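PDB 1VBF: protein-L-isoaspartate(D-aspartate) O-methyltransferase from Sulfolobus tokodaii, which transfers a methyl group from S-adenosyl-L-methionine to L-isoaspartyl residues of proteins, probably as a step in the repair or breakdown of damaged proteins. Local coordinates for the interface of chains A and B and the interface of chains A and C. Sequence-based numbering; all coordinates share one arbitrary frame. Chains: chain A/B/C, 231aa long hypothetical protein-L-isoaspartate O-methyltransferase.

Contacts 1 and 2 are neighbouring patches of one two-fold-symmetric interface, related in their aspartate-to-valine core, their C-alpha centres about 9 Å apart and joined by A:Val167 and B:Val167, which belong to both. A:Asp204 meets the loop of B:Val167, and B:Asp204 that of A:Val167. Contact 3 lies about 23 Å from contact 1 and 24 Å from contact 2, and binds chain A to chain C through helix 209-219. The segment joining strands 159-165 and 171-177 serves both interfaces, with residues 166-168 in contacts 1 and 2 and residues 169-170 in contact 3. The same short segment thus takes part in two different subunit contacts.

Contact 1: the interface of chains A and B. Residues chain A 167, 203-204; chain B 166-167, 172.
A:Asp204 and B:Val167 meet at a loop-to-loop interface with two-fold symmetry, which ties two subunits of this L-isoaspartyl methyltransferase, an S-adenosylmethionine-dependent enzyme, into the oligomer. The carboxylate of A:Asp204 accepts a hydrogen bond through OD2 from the backbone N of B:Val167 at 3.0 Å. The N-H arrives on the syn side, 22° out of the carboxylate plane, and the bond is bent, 138° at the hydrogen. An aspartate suits this spot because its short chain brings a strong acceptor directly to a main-chain donor. B:Gly166, with no side chain, leaves the carboxylate close to the backbone, A:Asp204 CG lying 4.1 Å from B:Gly166 CA. The two valines reach toward each other tip to tip, A:Val167 CG2 lying 3.4 Å from B:Val167 CG1. On B:Val167, CG1 stands anti to the carbonyl carbon (chi1 -71°), while CG2 turns toward the aspartate, 3.6 Å from A:Asp204 CG. Branched at CB, B:Val167 offers its two methyls to different neighbours. Farther along, B:Lys172, on strand 171-177, bends midway and brings NZ to the carbonyl O of A:Tyr203, a hydrogen bond modelled short at 2.5 Å, its exact length uncertain. The same ammonium lies 4.5 Å from A:Asp204 OD2, where its charge may favour the ionised carboxylate.

Contact 2: the interface of chains A and B. Residues chain A 166-168; chain B 167, 204, 207.
B:Asp204 extends its carboxylate against the backbone of A:Gly166 and A:Val167, the counterpart, with the chains exchanged, of the aspartate contact made from chain A. From CB the chain turns so that CG sits between its own backbone N and carbonyl carbon (chi1 52°), which directs the acid group at the opposing loop. CG comes within 3.7 Å of A:Val167 N, and OD1 stands 4.0 Å from A:Gly166 CA without making the main contact. At the tip, OD2 accepts a hydrogen bond from A:Val167 N at 2.8 Å. The bond is nearly straight, 168° at the hydrogen, and the donor meets the syn side, 21° out of the carboxylate plane. OD2 also lies 3.5 Å from A:Gly166 CA and 3.7 Å from A:Val167 CB, so the oxygen is set against the turn of the loop. Glycine fits at both 166 and 168: each has a positive phi, which residues with side chains rarely adopt, and neither puts a side chain in the way of the approaching carboxylates. A second acid, B:Asp207, just ahead of helix 209-219, faces the next part of the loop. Its CG is 3.8 Å from A:Gly168 CA, a packing contact without a hydrogen bond. The methyls of A:Val167 face B:Val167, and B:Asp207 OD2 lies 3.8 Å from A:Gly168 N.

Contact 3: the interface of chains A and C. Residues chain A 211, 214, 218; chain C 169-170, 190, 192.
A:Phe211 turns the edge of its ring onto the flat guanidinium of C:Arg169. A:Phe211 CE1 sits over the centre of the guanidinium, 3.4 Å from C:Arg169 CZ, with the two planes 79° apart, so that ring hydrogens rather than the pi face point at the cationic group. C:Arg169 NE lies in the ring plane at its edge, as does the selenium of C:Met192, which is 3.7 Å from A:Phe211 CE2. Selenium here takes the place of methionine sulfur; a long, unbranched thioether chain, bent at its last torsion, suits packing at a ring edge. Toward the other end of the patch, A:Arg218 and C:Glu190 form a long salt bridge, NE to OE1 at 3.4 Å, without a hydrogen bond. Their planes are 66° apart, a geometry unlike the flat, two-pronged pairing of these groups. A:Asn214 stands between these pairs and serves both chains. Its amide ND2 lies 3.9 Å above the centre of the A:Phe211 ring and 3.6 Å from C:Val170 CG2, while its CB meets the edge of the A:Arg218 guanidinium. Spacings of three and four put residues 211, 214 and 218 on one side of helix 209-219; chain C answers with the end of strand 184-191 and the loop leading into strand 171-177.

Contact 1: the interface of chains A and B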
ATOM      1  N   VAL A 167     -15.089  -0.380  11.177  1.00 45.79           N
ATOM      2  CA  VAL A 167     -14.730   0.280   9.939  1.00 47.22           C
ATOM      3  C   VAL A 167     -13.936  -0.803   9.276  1.00 48.68           C
ATOM      4  O   VAL A 167     -13.385  -1.664   9.970  1.00 51.80           O
ATOM      5  CB  VAL A 167     -13.812   1.445  10.195  1.00 46.71           C
ATOM      6  CG1 VAL A 167     -13.500   2.123   8.892  1.00 50.15           C
ATOM      7  CG2 VAL A 167     -14.451   2.393  11.186  1.00 45.34           C
ATOM      8  N   TYR A 203     -18.974   8.865   7.555  1.00 35.11           N
ATOM      9  CA  TYR A 203     -18.692  10.117   6.870  1.00 34.61           C
ATOM     10  C   TYR A 203     -17.480   9.976   5.964  1.00 36.83           C
ATOM     11  O   TYR A 203     -17.148  10.898   5.231  1.00 37.40           O
ATOM     12  CB  TYR A 203     -18.493  11.259   7.878  1.00 32.48           C
ATOM     13  CG  TYR A 203     -19.797  11.798   8.439  1.00 29.63           C
ATOM     14  CD1 TYR A 203     -20.506  11.093   9.402  1.00 30.45           C
ATOM     15  CD2 TYR A 203     -20.368  12.959   7.933  1.00 27.39           C
ATOM     16  CE1 TYR A 203     -21.758  11.524   9.836  1.00 30.20           C
ATOM     17  CE2 TYR A 203     -21.609  13.402   8.354  1.00 27.52           C
ATOM     18  CZ  TYR A 203     -22.308  12.677   9.307  1.00 31.29           C
ATOM     19  OH  TYR A 203     -23.577  13.070   9.718  1.00 32.33           O
ATOM     20  N   ASP A 204     -16.802   8.832   6.024  1.00 40.61           N
ATOM     21  CA  ASP A 204     -15.651   8.570   5.138  1.00 44.60           C
ATOM     22  C   ASP A 204     -15.842   7.200   4.469  1.00 44.91           C
ATOM     23  O   ASP A 204     -16.542   6.353   5.001  1.00 43.92           O
ATOM     24  CB  ASP A 204     -14.275   8.620   5.866  1.00 46.25           C
ATOM     25  CG  ASP A 204     -14.380   8.573   7.392  1.00 49.51           C
ATOM     26  OD1 ASP A 204     -15.235   7.849   7.945  1.00 52.28           O
ATOM     27  OD2 ASP A 204     -13.569   9.255   8.051  1.00 50.47           O
TER
ATOM     28  N   GLY B 166     -14.351  11.519  11.689  1.00 36.77           N
ATOM     29  CA  GLY B 166     -13.603  10.660  10.808  1.00 36.56           C
ATOM     30  C   GLY B 166     -12.838   9.547  11.467  1.00 37.49           C
ATOM     31  O   GLY B 166     -12.304   9.698  12.562  1.00 37.35           O
ATOM     32  N   VAL B 167     -12.844   8.395  10.809  1.00 39.17           N
ATOM     33  CA  VAL B 167     -12.061   7.251  11.260  1.00 39.23           C
ATOM     34  C   VAL B 167     -10.840   7.519  10.367  1.00 40.58           C
ATOM     35  O   VAL B 167     -10.923   8.341   9.450  1.00 42.82           O
ATOM     36  CB  VAL B 167     -12.773   5.921  10.903  1.00 37.81           C
ATOM     37  CG1 VAL B 167     -13.981   5.747  11.776  1.00 35.62           C
ATOM     38  CG2 VAL B 167     -13.222   5.923   9.460  1.00 36.45           C
ATOM     39  N   LYS B 172     -12.234  15.380   8.996  1.00 34.54           N
ATOM     40  CA  LYS B 172     -12.804  16.609   8.473  1.00 37.18           C
ATOM     41  C   LYS B 172     -13.410  17.408   9.618  1.00 37.44           C
ATOM     42  O   LYS B 172     -14.005  16.842  10.528  1.00 37.12           O
ATOM     43  CB  LYS B 172     -13.892  16.310   7.446  1.00 40.21           C
ATOM     44  CG  LYS B 172     -13.401  15.789   6.102  1.00 45.35           C
ATOM     45  CD  LYS B 172     -14.426  14.814   5.551  1.00 51.66           C
ATOM     46  CE  LYS B 172     -14.656  13.675   6.586  1.00 55.30           C
ATOM     47  NZ  LYS B 172     -15.832  12.794   6.304  1.00 57.17           N
TER

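Contact 2: the interface of chains A and B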
ATOM      1  N   GLY A 166     -17.795  -1.465  13.277  1.00 41.00           N
ATOM      2  CA  GLY A 166     -16.461  -1.540  12.735  1.00 42.24           C
ATOM      3  C   GLY A 166     -16.299  -0.867  11.402  1.00 43.67           C
ATOM      4  O   GLY A 166     -17.233  -0.763  10.616  1.00 42.01           O
ATOM      5  N   VAL A 167     -15.089  -0.380  11.177  1.00 45.79           N
ATOM      6  CA  VAL A 167     -14.730   0.280   9.939  1.00 47.22           C
ATOM      7  C   VAL A 167     -13.936  -0.803   9.276  1.00 48.68           C
ATOM      8  O   VAL A 167     -13.385  -1.664   9.970  1.00 51.80           O
ATOM      9  CB  VAL A 167     -13.812   1.445  10.195  1.00 46.71           C
ATOM     10  CG1 VAL A 167     -13.500   2.123   8.892  1.00 50.15           C
ATOM     11  CG2 VAL A 167     -14.451   2.393  11.186  1.00 45.34           C
ATOM     12  N   GLY A 168     -13.851  -0.812   7.962  1.00 47.20           N
ATOM     13  CA  GLY A 168     -13.078  -1.892   7.388  1.00 48.96           C
ATOM     14  C   GLY A 168     -13.987  -2.920   6.749  1.00 50.02           C
ATOM     15  O   GLY A 168     -15.200  -2.876   6.958  1.00 50.73           O
TER
ATOM     16  N   VAL B 167     -12.844   8.395  10.809  1.00 39.17           N
ATOM     17  CA  VAL B 167     -12.061   7.251  11.260  1.00 39.23           C
ATOM     18  C   VAL B 167     -10.840   7.519  10.367  1.00 40.58           C
ATOM     19  O   VAL B 167     -10.923   8.341   9.450  1.00 42.82           O
ATOM     20  CB  VAL B 167     -12.773   5.921  10.903  1.00 37.81           C
ATOM     21  CG1 VAL B 167     -13.981   5.747  11.776  1.00 35.62           C
ATOM     22  CG2 VAL B 167     -13.222   5.923   9.460  1.00 36.45           C
ATOM     23  N   ASP B 204     -12.716  -0.083  17.071  1.00 41.27           N
ATOM     24  CA  ASP B 204     -11.654  -0.813  16.374  1.00 43.39           C
ATOM     25  C   ASP B 204     -10.504   0.139  16.024  1.00 44.67           C
ATOM     26  O   ASP B 204     -10.672   1.351  16.071  1.00 44.40           O
ATOM     27  CB  ASP B 204     -12.202  -1.538  15.127  1.00 44.45           C
ATOM     28  CG  ASP B 204     -12.983  -0.633  14.194  1.00 46.51           C
ATOM     29  OD1 ASP B 204     -13.540   0.378  14.663  1.00 49.11           O
ATOM     30  OD2 ASP B 204     -13.068  -0.948  12.984  1.00 47.70           O
ATOM     31  N   ASP B 207      -7.843   1.805  10.285  1.00 51.73           N
ATOM     32  CA  ASP B 207      -7.911   0.904   9.147  1.00 51.98           C
ATOM     33  C   ASP B 207      -7.287   1.390   7.839  1.00 52.26           C
ATOM     34  O   ASP B 207      -7.956   1.433   6.810  1.00 53.94           O
ATOM     35  CB  ASP B 207      -9.370   0.524   8.888  1.00 52.93           C
ATOM     36  CG  ASP B 207      -9.506  -0.622   7.897  1.00 54.70           C
ATOM     37  OD1 ASP B 207      -8.853  -1.673   8.117  1.00 53.64           O
ATOM     38  OD2 ASP B 207     -10.256  -0.477   6.900  1.00 54.56           O
TER

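Contact 3: the interface of chains A and C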
ATOM      1  N   PHE A 211      -7.473   1.747  -5.191  1.00 52.70           N
ATOM      2  CA  PHE A 211      -8.347   2.644  -5.899  1.00 53.19           C
ATOM      3  C   PHE A 211      -8.037   4.115  -5.710  1.00 52.05           C
ATOM      4  O   PHE A 211      -8.188   4.906  -6.639  1.00 50.97           O
ATOM      5  CB  PHE A 211      -9.788   2.338  -5.530  1.00 57.71           C
ATOM      6  CG  PHE A 211     -10.392   1.274  -6.385  1.00 63.95           C
ATOM      7  CD1 PHE A 211     -10.060  -0.066  -6.188  1.00 65.56           C
ATOM      8  CD2 PHE A 211     -11.222   1.617  -7.458  1.00 66.20           C
ATOM      9  CE1 PHE A 211     -10.540  -1.057  -7.050  1.00 66.14           C
ATOM     10  CE2 PHE A 211     -11.704   0.641  -8.325  1.00 66.92           C
ATOM     11  CZ  PHE A 211     -11.361  -0.705  -8.117  1.00 67.38           C
ATOM     12  N   ASN A 214      -5.423   4.575  -8.176  1.00 54.71           N
ATOM     13  CA  ASN A 214      -6.042   4.496  -9.496  1.00 57.18           C
ATOM     14  C   ASN A 214      -6.606   5.848  -9.881  1.00 59.60           C
ATOM     15  O   ASN A 214      -6.228   6.404 -10.904  1.00 59.54           O
ATOM     16  CB  ASN A 214      -7.203   3.489  -9.536  1.00 58.18           C
ATOM     17  CG  ASN A 214      -6.744   2.040  -9.616  1.00 58.86           C
ATOM     18  OD1 ASN A 214      -5.638   1.737 -10.073  1.00 58.66           O
ATOM     19  ND2 ASN A 214      -7.617   1.128  -9.194  1.00 58.66           N
ATOM     20  N   ARG A 218      -5.862   8.650 -12.801  1.00 81.64           N
ATOM     21  CA  ARG A 218      -6.866   9.125 -13.738  1.00 82.08           C
ATOM     22  C   ARG A 218      -6.878  10.642 -13.643  1.00 83.29           C
ATOM     23  O   ARG A 218      -6.723  11.334 -14.638  1.00 82.58           O
ATOM     24  CB  ARG A 218      -8.233   8.575 -13.351  1.00 81.10           C
ATOM     25  CG  ARG A 218      -8.920   7.803 -14.435  1.00 82.44           C
ATOM     26  CD  ARG A 218     -10.073   7.008 -13.854  1.00 85.30           C
ATOM     27  NE  ARG A 218      -9.624   6.090 -12.805  1.00 87.77           N
ATOM     28  CZ  ARG A 218     -10.437   5.370 -12.032  1.00 88.32           C
ATOM     29  NH1 ARG A 218     -11.752   5.459 -12.188  1.00 88.99           N
ATOM     30  NH2 ARG A 218      -9.938   4.569 -11.095  1.00 88.28           N
TER
ATOM     31  N   ARG C 169      -8.245  -4.928 -11.017  1.00 42.90           N
ATOM     32  CA  ARG C 169      -9.597  -4.411 -10.923  1.00 42.35           C
ATOM     33  C   ARG C 169     -10.009  -3.248 -11.825  1.00 41.09           C
ATOM     34  O   ARG C 169     -11.127  -2.754 -11.720  1.00 42.46           O
ATOM     35  CB  ARG C 169      -9.894  -4.102  -9.456  1.00 44.41           C
ATOM     36  CG  ARG C 169      -8.770  -4.577  -8.545  1.00 49.57           C
ATOM     37  CD  ARG C 169      -9.200  -5.513  -7.434  1.00 50.41           C
ATOM     38  NE  ARG C 169      -9.830  -4.798  -6.325  1.00 56.25           N
ATOM     39  CZ  ARG C 169      -9.255  -3.839  -5.593  1.00 57.35           C
ATOM     40  NH1 ARG C 169      -8.009  -3.450  -5.831  1.00 58.89           N
ATOM     41  NH2 ARG C 169      -9.940  -3.257  -4.616  1.00 57.82           N
ATOM     42  N   VAL C 170      -9.125  -2.805 -12.707  1.00 38.30           N
ATOM     43  CA  VAL C 170      -9.468  -1.743 -13.659  1.00 37.12           C
ATOM     44  C   VAL C 170      -8.788  -2.138 -14.956  1.00 36.56           C
ATOM     45  O   VAL C 170      -7.580  -2.267 -14.985  1.00 39.54           O
ATOM     46  CB  VAL C 170      -8.943  -0.367 -13.229  1.00 36.07           C
ATOM     47  CG1 VAL C 170      -9.195   0.657 -14.329  1.00 36.99           C
ATOM     48  CG2 VAL C 170      -9.650   0.074 -11.991  1.00 36.48           C
ATOM     49  N   GLU C 190     -10.545   3.364 -19.989  1.00 39.66           N
ATOM     50  CA  GLU C 190     -10.478   2.540 -18.796  1.00 41.68           C
ATOM     51  C   GLU C 190     -11.874   2.077 -18.442  1.00 40.31           C
ATOM     52  O   GLU C 190     -12.818   2.849 -18.534  1.00 40.80           O
ATOM     53  CB  GLU C 190      -9.908   3.339 -17.625  1.00 45.51           C
ATOM     54  CG  GLU C 190      -8.398   3.491 -17.593  1.00 51.89           C
ATOM     55  CD  GLU C 190      -7.932   4.332 -16.392  1.00 57.11           C
ATOM     56  OE1 GLU C 190      -8.393   4.080 -15.244  1.00 59.55           O
ATOM     57  OE2 GLU C 190      -7.100   5.244 -16.595  1.00 57.03           O
HETATM   58  N   MSE C 192     -14.207  -1.139 -15.912  1.00 41.74           N
HETATM   59  CA  MSE C 192     -14.140  -2.080 -14.802  1.00 45.43           C
HETATM   60  C   MSE C 192     -15.109  -3.233 -14.952  1.00 43.54           C
HETATM   61  O   MSE C 192     -16.240  -3.157 -14.481  1.00 44.97           O
HETATM   62  CB  MSE C 192     -14.424  -1.389 -13.489  1.00 52.99           C
HETATM   63  CG  MSE C 192     -13.300  -0.526 -13.028  1.00 65.53           C
HETATM   64 SE   MSE C 192     -13.755   0.343 -11.366  1.00 84.38          SE
HETATM   65  CE  MSE C 192     -14.429  -1.212 -10.355  1.00 74.34           C
TER